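Local coordinates for protein oxidoreductase, iron/ascorbate family (Shewanella oneidensis, PDB 3ON7) that probably acts as an iron(II)-dependent 2-oxoglutarate oxygenase that forms ethene from 2-oxoglutarate and couples oxidation of L-arginine to succinate formation, at residues D130-K135 with D223-S228; K16-S21 with S118-W123; T82-K87 with G162-G167. All coordinates share one frame; numbering follows the deposited sequence.

Contact 1: residues D130-K135 with D223-S228; sequences DEIKAK and DGYFPS
I132 lays its longer branch across the ring of Y225, joining the short helix 130-133 to the loop that follows helix 216-221. From CB, which is directed at that loop, CG1 is set beside the backbone N (chi1 -54°) and rests over one face of the ring, nearer its rim than its centre, at 3.9 Å from Y225 CG: a CH-pi contact. One bond further, the tip CD1 turns back to the root of the tyrosine and packs 3.8 Å from Y225 CB. The tyrosine is supported in turn within its own loop, where its CD2 stands over the centre of the F226 ring. Beside this apolar pair, K135 passes D223 obliquely, with K135 CD 3.5 Å from D223 CB. D223, at positive phi, is the C' residue of the Schellman motif that ends helix 216-221. Beyond F226 the loop is anchored by S228, whose OG bonds to D216 and weakly to the carbonyl of D176, a probable iron ligand by analogy with the family's HxD motif. K135 NZ stops 4.5 Å from D223 OD2, beyond a salt bridge, so the opposite charges probably add a diffuse attraction to a contact made mostly of carbon packing.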
ATOM      1  N   ASP B 130     -10.990 -23.099 -31.131  1.00 37.22           N
ATOM      2  CA  ASP B 130      -9.683 -23.708 -30.823  1.00 38.92           C
ATOM      3  C   ASP B 130      -8.545 -22.682 -30.766  1.00 38.12           C
ATOM      4  O   ASP B 130      -7.610 -22.851 -29.998  1.00 38.52           O
ATOM      5  CB  ASP B 130      -9.340 -24.822 -31.832  1.00 41.24           C
ATOM      6  CG  ASP B 130     -10.120 -26.131 -31.576  1.00 46.51           C
ATOM      7  OD1 ASP B 130     -10.578 -26.353 -30.433  1.00 50.95           O
ATOM      8  OD2 ASP B 130     -10.257 -26.958 -32.513  1.00 51.63           O
ATOM      9  N   GLU B 131      -8.636 -21.632 -31.579  1.00 38.69           N
ATOM     10  CA  GLU B 131      -7.645 -20.552 -31.604  1.00 39.69           C
ATOM     11  C   GLU B 131      -7.725 -19.706 -30.325  1.00 38.30           C
ATOM     12  O   GLU B 131      -6.710 -19.187 -29.849  1.00 38.44           O
ATOM     13  CB  GLU B 131      -7.828 -19.676 -32.867  1.00 41.32           C
ATOM     14  CG  GLU B 131      -8.947 -18.630 -32.798  1.00 46.72           C
ATOM     15  CD  GLU B 131      -9.422 -18.169 -34.170  1.00 58.66           C
ATOM     16  N   ILE B 132      -8.927 -19.578 -29.766  1.00 35.52           N
ATOM     17  CA  ILE B 132      -9.106 -18.867 -28.508  1.00 33.44           C
ATOM     18  C   ILE B 132      -8.683 -19.777 -27.339  1.00 33.43           C
ATOM     19  O   ILE B 132      -7.989 -19.324 -26.425  1.00 33.82           O
ATOM     20  CB  ILE B 132     -10.550 -18.365 -28.323  1.00 33.26           C
ATOM     21  CG1 ILE B 132     -11.008 -17.516 -29.522  1.00 33.73           C
ATOM     22  CG2 ILE B 132     -10.665 -17.561 -27.046  1.00 29.83           C
ATOM     23  CD1 ILE B 132     -10.148 -16.304 -29.821  1.00 29.47           C
ATOM     24  N   LYS B 133      -9.073 -21.052 -27.371  1.00 33.58           N
ATOM     25  CA  LYS B 133      -8.611 -22.023 -26.361  1.00 34.01           C
ATOM     26  C   LYS B 133      -7.110 -21.954 -26.161  1.00 33.68           C
ATOM     27  O   LYS B 133      -6.639 -21.932 -25.027  1.00 34.07           O
ATOM     28  CB  LYS B 133      -8.962 -23.468 -26.741  1.00 35.61           C
ATOM     29  CG  LYS B 133     -10.354 -23.928 -26.367  1.00 40.08           C
ATOM     30  CD  LYS B 133     -10.854 -25.028 -27.336  1.00 41.89           C
ATOM     31  CE  LYS B 133     -12.016 -25.826 -26.757  1.00 45.65           C
ATOM     32  NZ  LYS B 133     -13.085 -26.101 -27.772  1.00 45.30           N
ATOM     33  N   ALA B 134      -6.366 -21.924 -27.265  1.00 35.48           N
ATOM     34  CA  ALA B 134      -4.899 -21.946 -27.226  1.00 36.15           C
ATOM     35  C   ALA B 134      -4.292 -20.708 -26.560  1.00 35.37           C
ATOM     36  O   ALA B 134      -3.130 -20.723 -26.188  1.00 36.10           O
ATOM     37  CB  ALA B 134      -4.331 -22.114 -28.639  1.00 36.68           C
ATOM     38  N   LYS B 135      -5.071 -19.642 -26.406  1.00 35.28           N
ATOM     39  CA  LYS B 135      -4.588 -18.439 -25.728  1.00 35.69           C
ATOM     40  C   LYS B 135      -4.589 -18.555 -24.195  1.00 33.16           C
ATOM     41  O   LYS B 135      -3.875 -17.827 -23.523  1.00 32.23           O
ATOM     42  CB  LYS B 135      -5.395 -17.223 -26.174  1.00 36.27           C
ATOM     43  CG  LYS B 135      -5.175 -16.874 -27.631  1.00 41.34           C
ATOM     44  CD  LYS B 135      -5.806 -15.527 -27.986  1.00 48.15           C
ATOM     45  CE  LYS B 135      -5.736 -15.246 -29.490  1.00 55.44           C
ATOM     46  NZ  LYS B 135      -4.352 -15.397 -30.015  1.00 56.18           N
ATOM     47  N   ASP B 223      -8.062 -12.498 -25.816  1.00 28.46           N
ATOM     48  CA  ASP B 223      -7.789 -11.535 -26.875  1.00 30.11           C
ATOM     49  C   ASP B 223      -9.051 -10.854 -27.401  1.00 28.60           C
ATOM     50  O   ASP B 223      -9.254 -10.763 -28.606  1.00 28.90           O
ATOM     51  CB  ASP B 223      -7.033 -12.204 -28.036  1.00 33.14           C
ATOM     52  CG  ASP B 223      -6.394 -11.186 -28.985  1.00 39.24           C
ATOM     53  OD1 ASP B 223      -5.851 -10.165 -28.492  1.00 44.95           O
ATOM     54  OD2 ASP B 223      -6.437 -11.410 -30.217  1.00 44.27           O
ATOM     55  N   GLY B 224      -9.906 -10.381 -26.499  1.00 26.52           N
ATOM     56  CA  GLY B 224     -11.088  -9.613 -26.910  1.00 26.12           C
ATOM     57  C   GLY B 224     -12.266 -10.431 -27.394  1.00 24.38           C
ATOM     58  O   GLY B 224     -13.319  -9.879 -27.662  1.00 25.81           O
ATOM     59  N   TYR B 225     -12.111 -11.749 -27.500  1.00 24.73           N
ATOM     60  CA  TYR B 225     -13.204 -12.613 -27.948  1.00 23.86           C
ATOM     61  C   TYR B 225     -14.375 -12.565 -26.977  1.00 23.49           C
ATOM     62  O   TYR B 225     -15.522 -12.538 -27.411  1.00 22.67           O
ATOM     63  CB  TYR B 225     -12.753 -14.057 -28.132  1.00 24.22           C
ATOM     64  CG  TYR B 225     -13.821 -14.959 -28.729  1.00 21.82           C
ATOM     65  CD1 TYR B 225     -14.066 -14.980 -30.104  1.00 30.91           C
ATOM     66  CD2 TYR B 225     -14.582 -15.796 -27.922  1.00 28.11           C
ATOM     67  CE1 TYR B 225     -15.048 -15.821 -30.662  1.00 28.57           C
ATOM     68  CE2 TYR B 225     -15.570 -16.628 -28.462  1.00 30.16           C
ATOM     69  CZ  TYR B 225     -15.796 -16.633 -29.830  1.00 28.44           C
ATOM     70  OH  TYR B 225     -16.764 -17.454 -30.350  1.00 29.46           O
ATOM     71  N   PHE B 226     -14.079 -12.555 -25.675  1.00 23.31           N
ATOM     72  CA  PHE B 226     -15.094 -12.328 -24.653  1.00 24.08           C
ATOM     73  C   PHE B 226     -14.949 -10.912 -24.125  1.00 23.45           C
ATOM     74  O   PHE B 226     -13.945 -10.593 -23.511  1.00 23.19           O
ATOM     75  CB  PHE B 226     -14.958 -13.342 -23.514  1.00 23.70           C
ATOM     76  CG  PHE B 226     -15.328 -14.742 -23.914  1.00 24.14           C
ATOM     77  CD1 PHE B 226     -16.638 -15.053 -24.257  1.00 27.31           C
ATOM     78  CD2 PHE B 226     -14.376 -15.739 -23.974  1.00 25.00           C
ATOM     79  CE1 PHE B 226     -16.990 -16.338 -24.640  1.00 27.30           C
ATOM     80  CE2 PHE B 226     -14.720 -17.032 -24.365  1.00 26.46           C
ATOM     81  CZ  PHE B 226     -16.029 -17.330 -24.691  1.00 27.89           C
ATOM     82  N   PRO B 227     -15.947 -10.049 -24.364  1.00 22.32           N
ATOM     83  CA  PRO B 227     -15.793  -8.661 -23.938  1.00 22.37           C
ATOM     84  C   PRO B 227     -16.094  -8.435 -22.452  1.00 21.30           C
ATOM     85  O   PRO B 227     -17.035  -9.037 -21.922  1.00 21.44           O
ATOM     86  CB  PRO B 227     -16.789  -7.921 -24.823  1.00 23.59           C
ATOM     87  CG  PRO B 227     -17.883  -8.945 -25.070  1.00 24.90           C
ATOM     88  CD  PRO B 227     -17.134 -10.239 -25.206  1.00 23.70           C
ATOM     89  N   SER B 228     -15.289  -7.588 -21.804  1.00 19.90           N
ATOM     90  CA  SER B 228     -15.606  -7.051 -20.481  1.00 22.06           C
ATOM     91  C   SER B 228     -16.427  -5.800 -20.681  1.00 22.94           C
ATOM     92  O   SER B 228     -15.922  -4.801 -21.169  1.00 22.65           O
ATOM     93  CB  SER B 228     -14.347  -6.690 -19.708  1.00 22.16           C
ATOM     94  OG  SER B 228     -14.678  -6.075 -18.464  1.00 24.45           O
TER

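Contact 2: residues K16-S21 with S118-W123; sequences KRFVES and SELLEW
F18 and V19 of helix 14-25 face L120 and W123 of helix 103-126, two helices that lie against strand 210-214 of the large sheet in the double-stranded beta-helix (jelly-roll) fold of 2-oxoglutarate oxygenases. The short segments cross nearly at right angles (-82°), with their axes 10.2 Å apart at the closest point, which confines the contact to a few side chains and illustrates how a steep crossing concentrates packing. The close part is aromatic and aliphatic. With CG opposite its own backbone N (chi1 175°), F18 reaches across to the second helix, where an edge of the W123 indole is turned to the face of the phenyl ring in an offset edge-to-face pair. The two planes stand at 72°, and the nearest atoms, F18 CD2 and W123 CE3, are 3.9 Å apart. L120 arrives from one helical turn earlier: its two methyls divide the far end of the phenyl ring, CD2 being 4.1 Å from F18 CE2 and CD1 meeting CZ. F18 and L120 also both press on I212, so the helices share a footing on the sheet.

The margins are different in character. K16 points away, and E20 and E122 are exposed to solvent on their respective helices. E20 instead pairs with R23 along its own helix, while R17 bridges to D13. W123 lies between these regimes: it is partly exposed, yet its indole also touches S14 and A15 at the start of the first helix. The nearest CA atoms of the two segments are those of V19 and W123, 6.9 Å apart. There V19 sends CG2 against the main chain of the partner helix, 3.4 Å from W123 O and 3.9 Å from W123 CB.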
ATOM      1  N   LYS B  16     -24.239 -23.970 -24.262  1.00 29.60           N
ATOM      2  CA  LYS B  16     -23.910 -23.381 -25.565  1.00 31.13           C
ATOM      3  C   LYS B  16     -24.478 -21.985 -25.686  1.00 29.35           C
ATOM      4  O   LYS B  16     -23.765 -21.060 -26.090  1.00 28.64           O
ATOM      5  CB  LYS B  16     -24.406 -24.252 -26.744  1.00 33.92           C
ATOM      6  CG  LYS B  16     -24.063 -23.677 -28.153  1.00 37.62           C
ATOM      7  CD  LYS B  16     -24.558 -24.583 -29.303  1.00 45.16           C
ATOM      8  N   ARG B  17     -25.756 -21.833 -25.351  1.00 27.94           N
ATOM      9  CA  ARG B  17     -26.421 -20.514 -25.445  1.00 28.04           C
ATOM     10  C   ARG B  17     -25.862 -19.508 -24.435  1.00 26.82           C
ATOM     11  O   ARG B  17     -25.790 -18.313 -24.722  1.00 29.00           O
ATOM     12  CB  ARG B  17     -27.935 -20.653 -25.264  1.00 29.25           C
ATOM     13  CG  ARG B  17     -28.673 -21.274 -26.470  1.00 31.55           C
ATOM     14  CD  ARG B  17     -30.012 -21.824 -26.053  1.00 32.92           C
ATOM     15  NE  ARG B  17     -30.823 -20.821 -25.369  1.00 32.47           N
ATOM     16  CZ  ARG B  17     -31.685 -21.079 -24.388  1.00 35.46           C
ATOM     17  NH1 ARG B  17     -31.881 -22.324 -23.940  1.00 34.44           N
ATOM     18  NH2 ARG B  17     -32.351 -20.076 -23.838  1.00 36.42           N
ATOM     19  N   PHE B  18     -25.461 -19.991 -23.265  1.00 24.72           N
ATOM     20  CA  PHE B  18     -24.879 -19.130 -22.233  1.00 24.41           C
ATOM     21  C   PHE B  18     -23.536 -18.515 -22.667  1.00 24.21           C
ATOM     22  O   PHE B  18     -23.315 -17.305 -22.514  1.00 23.89           O
ATOM     23  CB  PHE B  18     -24.720 -19.933 -20.937  1.00 25.16           C
ATOM     24  CG  PHE B  18     -24.031 -19.184 -19.833  1.00 25.22           C
ATOM     25  CD1 PHE B  18     -24.729 -18.299 -19.041  1.00 27.11           C
ATOM     26  CD2 PHE B  18     -22.681 -19.371 -19.593  1.00 24.20           C
ATOM     27  CE1 PHE B  18     -24.087 -17.615 -18.026  1.00 23.51           C
ATOM     28  CE2 PHE B  18     -22.040 -18.689 -18.584  1.00 24.68           C
ATOM     29  CZ  PHE B  18     -22.743 -17.811 -17.804  1.00 24.84           C
ATOM     30  N   VAL B  19     -22.650 -19.343 -23.216  1.00 25.38           N
ATOM     31  CA  VAL B  19     -21.326 -18.883 -23.663  1.00 23.78           C
ATOM     32  C   VAL B  19     -21.485 -17.908 -24.826  1.00 24.79           C
ATOM     33  O   VAL B  19     -20.781 -16.920 -24.915  1.00 22.85           O
ATOM     34  CB  VAL B  19     -20.388 -20.056 -24.013  1.00 25.25           C
ATOM     35  CG1 VAL B  19     -19.025 -19.546 -24.559  1.00 22.33           C
ATOM     36  CG2 VAL B  19     -20.161 -20.945 -22.766  1.00 20.07           C
ATOM     37  N   GLU B  20     -22.473 -18.145 -25.680  1.00 27.30           N
ATOM     38  CA  GLU B  20     -22.750 -17.222 -26.777  1.00 27.28           C
ATOM     39  C   GLU B  20     -23.304 -15.861 -26.293  1.00 25.64           C
ATOM     40  O   GLU B  20     -23.026 -14.824 -26.885  1.00 23.56           O
ATOM     41  CB  GLU B  20     -23.708 -17.880 -27.774  1.00 28.13           C
ATOM     42  CG  GLU B  20     -24.230 -16.955 -28.848  1.00 33.53           C
ATOM     43  CD  GLU B  20     -23.133 -16.347 -29.701  1.00 41.67           C
ATOM     44  OE1 GLU B  20     -22.038 -16.979 -29.848  1.00 38.94           O
ATOM     45  OE2 GLU B  20     -23.390 -15.238 -30.239  1.00 43.35           O
ATOM     46  N   SER B  21     -24.118 -15.874 -25.246  1.00 24.10           N
ATOM     47  CA  SER B  21     -24.584 -14.627 -24.661  1.00 23.38           C
ATOM     48  C   SER B  21     -23.408 -13.799 -24.108  1.00 21.88           C
ATOM     49  O   SER B  21     -23.396 -12.573 -24.191  1.00 21.21           O
ATOM     50  CB  SER B  21     -25.583 -14.922 -23.543  1.00 23.12           C
ATOM     51  OG  SER B  21     -25.953 -13.738 -22.877  1.00 21.63           O
ATOM     52  N   SER B 118     -16.846 -22.355 -11.564  1.00 23.93           N
ATOM     53  CA  SER B 118     -15.882 -23.282 -12.118  1.00 24.49           C
ATOM     54  C   SER B 118     -16.500 -24.106 -13.240  1.00 26.18           C
ATOM     55  O   SER B 118     -15.877 -24.299 -14.286  1.00 27.26           O
ATOM     56  CB  SER B 118     -15.347 -24.168 -11.003  1.00 25.59           C
ATOM     57  OG  SER B 118     -14.097 -24.711 -11.354  1.00 37.44           O
ATOM     58  N   GLU B 119     -17.735 -24.572 -13.050  1.00 26.19           N
ATOM     59  CA  GLU B 119     -18.443 -25.257 -14.134  1.00 25.26           C
ATOM     60  C   GLU B 119     -18.655 -24.298 -15.298  1.00 24.42           C
ATOM     61  O   GLU B 119     -18.473 -24.671 -16.446  1.00 25.85           O
ATOM     62  CB  GLU B 119     -19.793 -25.813 -13.681  1.00 26.33           C
ATOM     63  CG  GLU B 119     -20.582 -26.538 -14.802  1.00 27.82           C
ATOM     64  CD  GLU B 119     -22.018 -26.913 -14.408  1.00 29.03           C
ATOM     65  OE1 GLU B 119     -22.545 -26.394 -13.413  1.00 30.07           O
ATOM     66  OE2 GLU B 119     -22.631 -27.734 -15.107  1.00 33.71           O
ATOM     67  N   LEU B 120     -19.036 -23.062 -14.998  1.00 23.30           N
ATOM     68  CA  LEU B 120     -19.290 -22.063 -16.037  1.00 22.05           C
ATOM     69  C   LEU B 120     -18.015 -21.729 -16.830  1.00 22.86           C
ATOM     70  O   LEU B 120     -18.060 -21.531 -18.053  1.00 20.98           O
ATOM     71  CB  LEU B 120     -19.871 -20.784 -15.425  1.00 21.59           C
ATOM     72  CG  LEU B 120     -21.245 -20.894 -14.737  1.00 23.74           C
ATOM     73  CD1 LEU B 120     -21.672 -19.509 -14.235  1.00 21.59           C
ATOM     74  CD2 LEU B 120     -22.317 -21.516 -15.669  1.00 20.36           C
ATOM     75  N   LEU B 121     -16.880 -21.648 -16.140  1.00 22.31           N
ATOM     76  CA  LEU B 121     -15.615 -21.449 -16.847  1.00 23.10           C
ATOM     77  C   LEU B 121     -15.282 -22.656 -17.742  1.00 24.18           C
ATOM     78  O   LEU B 121     -14.753 -22.473 -18.825  1.00 23.20           O
ATOM     79  CB  LEU B 121     -14.475 -21.170 -15.882  1.00 20.37           C
ATOM     80  CG  LEU B 121     -14.548 -19.816 -15.194  1.00 23.18           C
ATOM     81  CD1 LEU B 121     -13.787 -19.872 -13.880  1.00 17.20           C
ATOM     82  CD2 LEU B 121     -14.011 -18.674 -16.101  1.00 19.43           C
ATOM     83  N   GLU B 122     -15.582 -23.878 -17.291  1.00 24.71           N
ATOM     84  CA  GLU B 122     -15.440 -25.054 -18.149  1.00 27.06           C
ATOM     85  C   GLU B 122     -16.278 -24.867 -19.411  1.00 27.25           C
ATOM     86  O   GLU B 122     -15.809 -25.145 -20.526  1.00 28.47           O
ATOM     87  CB  GLU B 122     -15.901 -26.343 -17.454  1.00 29.06           C
ATOM     88  CG  GLU B 122     -14.923 -26.943 -16.478  1.00 36.66           C
ATOM     89  CD  GLU B 122     -15.500 -28.145 -15.720  1.00 44.82           C
ATOM     90  OE1 GLU B 122     -16.632 -28.585 -16.027  1.00 50.34           O
ATOM     91  OE2 GLU B 122     -14.808 -28.647 -14.812  1.00 47.99           O
ATOM     92  N   TRP B 123     -17.519 -24.410 -19.229  1.00 24.93           N
ATOM     93  CA  TRP B 123     -18.411 -24.135 -20.359  1.00 26.31           C
ATOM     94  C   TRP B 123     -17.791 -23.133 -21.316  1.00 25.31           C
ATOM     95  O   TRP B 123     -17.814 -23.325 -22.527  1.00 27.30           O
ATOM     96  CB  TRP B 123     -19.763 -23.600 -19.889  1.00 25.54           C
ATOM     97  CG  TRP B 123     -20.676 -24.606 -19.257  1.00 24.01           C
ATOM     98  CD1 TRP B 123     -20.419 -25.921 -18.983  1.00 28.15           C
ATOM     99  CD2 TRP B 123     -21.981 -24.344 -18.770  1.00 21.80           C
ATOM    100  NE1 TRP B 123     -21.509 -26.502 -18.377  1.00 27.56           N
ATOM    101  CE2 TRP B 123     -22.477 -25.549 -18.222  1.00 25.14           C
ATOM    102  CE3 TRP B 123     -22.793 -23.204 -18.757  1.00 21.88           C
ATOM    103  CZ2 TRP B 123     -23.755 -25.647 -17.667  1.00 29.28           C
ATOM    104  CZ3 TRP B 123     -24.062 -23.296 -18.196  1.00 27.94           C
ATOM    105  CH2 TRP B 123     -24.535 -24.512 -17.665  1.00 26.86           C
TER

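Contact 3: residues T82-K87 with G162-G167; sequences TVKDIK and GDEEMG
K84 and E164 meet through the ends of their side chains alone, in a long salt bridge that spans 4.0 Å from K84 NZ to E164 OE2. The lysine sets out toward the 162-167 loop, with CG opposite the backbone N (chi1 -176°), and its chain then bends at chi3 (140°) before the ammonium group. The glutamate comes to it at about a right angle: its CG lies beside its own backbone N, after which the chain runs extended to the carboxylate. A water supplements the separated charges by donating to E164 OE2 at 3.0 Å and accepting a weak bond from K84 NZ at 3.4 Å. The carboxylate has a firmer attachment on its other oxygen, since OE1 accepts a hydrogen bond from the backbone N of T161. The glutamate is thus oriented by its own loop, and the lysine is the lesser partner.

D85 gathers two partners from within its own segment. Its carboxylate takes I86 N on the anti side of OD1, and K87 NZ on the syn side of OD2 in a salt bridge of 3.0 Å, both donors tilted well out of its plane. K87 attains this position by a chain turned at chi1, extended through its middle and kinked at chi4 (-57°). D85 OD1 also forms a salt bridge to R263 of the second subunit.

In the fold, this surface contact links the loop running from strand 82-83 toward strand 88-92 with the connection between strands 151-157 and 169-174. I86 and K87 pack on Y157 of strand 151-157, V83 pairs through its backbone with S75 of the neighbouring strand 75-76, and the second subunit covers part of the 82-87 segment.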
ATOM      1  N   THR B  82     -21.582  17.525   4.875  1.00 37.31           N
ATOM      2  CA  THR B  82     -21.191  16.180   5.278  1.00 35.79           C
ATOM      3  C   THR B  82     -20.880  15.317   4.042  1.00 33.51           C
ATOM      4  O   THR B  82     -21.492  15.493   2.995  1.00 32.48           O
ATOM      5  CB  THR B  82     -22.320  15.491   6.084  1.00 35.29           C
ATOM      6  OG1 THR B  82     -23.287  14.965   5.170  1.00 36.12           O
ATOM      7  CG2 THR B  82     -23.014  16.468   7.060  1.00 37.00           C
ATOM      8  N   VAL B  83     -19.938  14.392   4.175  1.00 32.91           N
ATOM      9  CA  VAL B  83     -19.656  13.418   3.135  1.00 30.66           C
ATOM     10  C   VAL B  83     -20.017  12.038   3.669  1.00 27.94           C
ATOM     11  O   VAL B  83     -19.590  11.667   4.743  1.00 27.94           O
ATOM     12  CB  VAL B  83     -18.172  13.474   2.679  1.00 30.98           C
ATOM     13  CG1 VAL B  83     -17.805  12.267   1.809  1.00 23.15           C
ATOM     14  CG2 VAL B  83     -17.907  14.776   1.948  1.00 29.40           C
ATOM     15  N   LYS B  84     -20.808  11.294   2.906  1.00 25.62           N
ATOM     16  CA  LYS B  84     -21.348  10.007   3.340  1.00 25.30           C
ATOM     17  C   LYS B  84     -21.832   9.207   2.137  1.00 21.80           C
ATOM     18  O   LYS B  84     -22.721   9.648   1.423  1.00 19.58           O
ATOM     19  CB  LYS B  84     -22.523  10.236   4.312  1.00 26.91           C
ATOM     20  CG  LYS B  84     -23.125   8.983   4.930  1.00 28.79           C
ATOM     21  CD  LYS B  84     -24.444   9.324   5.638  1.00 40.83           C
ATOM     22  CE  LYS B  84     -25.526   8.259   5.415  1.00 45.23           C
ATOM     23  NZ  LYS B  84     -26.918   8.700   5.781  1.00 45.90           N
ATOM     24  N   ASP B  85     -21.253   8.031   1.919  1.00 19.21           N
ATOM     25  CA  ASP B  85     -21.645   7.196   0.807  1.00 19.39           C
ATOM     26  C   ASP B  85     -23.032   6.623   1.108  1.00 19.66           C
ATOM     27  O   ASP B  85     -23.476   6.657   2.262  1.00 17.69           O
ATOM     28  CB  ASP B  85     -20.623   6.080   0.565  1.00 19.77           C
ATOM     29  CG  ASP B  85     -20.646   5.547  -0.872  1.00 19.98           C
ATOM     30  OD1 ASP B  85     -21.542   5.912  -1.646  1.00 23.98           O
ATOM     31  OD2 ASP B  85     -19.749   4.763  -1.234  1.00 27.83           O
ATOM     32  N   ILE B  86     -23.705   6.130   0.067  1.00 18.21           N
ATOM     33  CA  ILE B  86     -25.069   5.599   0.176  1.00 19.92           C
ATOM     34  C   ILE B  86     -25.080   4.083   0.406  1.00 20.45           C
ATOM     35  O   ILE B  86     -26.119   3.441   0.282  1.00 19.09           O
ATOM     36  CB  ILE B  86     -25.924   5.940  -1.080  1.00 20.30           C
ATOM     37  CG1 ILE B  86     -25.317   5.306  -2.350  1.00 21.23           C
ATOM     38  CG2 ILE B  86     -26.071   7.437  -1.216  1.00 16.97           C
ATOM     39  CD1 ILE B  86     -26.242   5.345  -3.568  1.00 22.82           C
ATOM     40  N   LYS B  87     -23.919   3.514   0.727  1.00 20.72           N
ATOM     41  CA  LYS B  87     -23.787   2.092   0.965  1.00 19.80           C
ATOM     42  C   LYS B  87     -22.712   1.799   2.010  1.00 18.79           C
ATOM     43  O   LYS B  87     -21.774   2.579   2.186  1.00 17.71           O
ATOM     44  CB  LYS B  87     -23.460   1.349  -0.339  1.00 20.21           C
ATOM     45  CG  LYS B  87     -22.048   1.595  -0.894  1.00 25.52           C
ATOM     46  CD  LYS B  87     -21.793   0.788  -2.165  1.00 35.64           C
ATOM     47  CE  LYS B  87     -20.510   1.182  -2.912  1.00 33.83           C
ATOM     48  NZ  LYS B  87     -20.453   2.635  -3.292  1.00 38.58           N
ATOM     49  N   GLY B 162     -37.156  10.902   5.160  1.00 57.06           N
ATOM     50  CA  GLY B 162     -37.328  12.342   5.126  1.00 60.18           C
ATOM     51  C   GLY B 162     -37.238  12.930   3.727  1.00 61.66           C
ATOM     52  O   GLY B 162     -37.919  12.465   2.799  1.00 61.96           O
ATOM     53  N   ASP B 163     -36.373  13.938   3.588  1.00 62.69           N
ATOM     54  CA  ASP B 163     -36.169  14.704   2.355  0.50 62.93           C
ATOM     55  C   ASP B 163     -34.994  14.184   1.515  1.00 62.30           C
ATOM     56  O   ASP B 163     -34.767  14.655   0.396  1.00 62.71           O
ATOM     57  CB  ASP B 163     -35.913  16.175   2.719  0.50 63.76           C
ATOM     58  CG  ASP B 163     -34.875  16.334   3.831  0.50 61.82           C
ATOM     59  OD1 ASP B 163     -33.941  15.506   3.901  0.50 54.41           O
ATOM     60  OD2 ASP B 163     -35.007  17.276   4.643  0.50 60.38           O
ATOM     61  N   GLU B 164     -34.223  13.246   2.084  1.00 60.90           N
ATOM     62  CA  GLU B 164     -33.093  12.608   1.384  1.00 58.28           C
ATOM     63  C   GLU B 164     -33.482  12.178  -0.035  1.00 55.90           C
ATOM     64  O   GLU B 164     -34.446  11.432  -0.220  1.00 54.45           O
ATOM     65  CB  GLU B 164     -32.618  11.367   2.141  1.00 58.16           C
ATOM     66  CG  GLU B 164     -31.787  11.614   3.387  1.00 58.78           C
ATOM     67  CD  GLU B 164     -31.254  10.305   3.985  1.00 63.44           C
ATOM     68  OE1 GLU B 164     -32.031   9.613   4.682  1.00 63.78           O
ATOM     69  OE2 GLU B 164     -30.066   9.964   3.757  1.00 59.61           O
ATOM     70  N   GLU B 165     -32.732  12.655  -1.027  1.00 53.57           N
ATOM     71  CA  GLU B 165     -33.015  12.349  -2.426  1.00 51.27           C
ATOM     72  C   GLU B 165     -32.293  11.078  -2.850  1.00 47.22           C
ATOM     73  O   GLU B 165     -31.141  10.846  -2.500  1.00 44.62           O
ATOM     74  CB  GLU B 165     -32.586  13.503  -3.338  1.00 52.00           C
HETATM   75  N   MSE B 166     -32.996  10.252  -3.606  1.00 45.15           N
HETATM   76  CA  MSE B 166     -32.403   9.104  -4.269  1.00 43.04           C
HETATM   77  C   MSE B 166     -32.058   9.560  -5.690  1.00 40.85           C
HETATM   78  O   MSE B 166     -32.923  10.050  -6.414  1.00 40.77           O
HETATM   79  CB  MSE B 166     -33.404   7.938  -4.266  1.00 42.35           C
HETATM   80  CG  MSE B 166     -33.081   6.769  -5.155  1.00 40.99           C
HETATM   81 SE   MSE B 166     -34.110   5.184  -4.626  0.75 21.51          SE
HETATM   82  CE  MSE B 166     -32.785   4.491  -3.413  1.00 38.06           C
ATOM     83  N   GLY B 167     -30.796   9.420  -6.075  1.00 37.71           N
ATOM     84  CA  GLY B 167     -30.387   9.734  -7.438  1.00 38.18           C
ATOM     85  C   GLY B 167     -30.921   8.731  -8.445  1.00 36.82           C
ATOM     86  O   GLY B 167     -31.299   7.613  -8.079  1.00 35.87           O
TER
HETATM   87  O   HOH W   1     -29.535   7.063   4.437  1.00 31.96           O

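In the fold
From the N terminus, helix 14-25 opens contact 2, which closes when the chain returns in helix 103-126. Before that closure, residues 82-87 have opened contact 3; it closes at 162-167, after contact 1 has opened at 130-135. Contact 1 closes last, at 223-228. Contact 3 therefore crosses both others, while contacts 2 and 1 follow in series. Those two are neighbours in space, touching where the F226 ring meets V19, and together they join helices 14-25, 103-126 and 130-133 to the loop before strand 231-234. Contact 3 lies on the opposite side of the chain's centre, its centre about 39 Å from that of contact 2 and 42 Å from that of contact 1, where it ties two inter-strand loops beside the subunit interface.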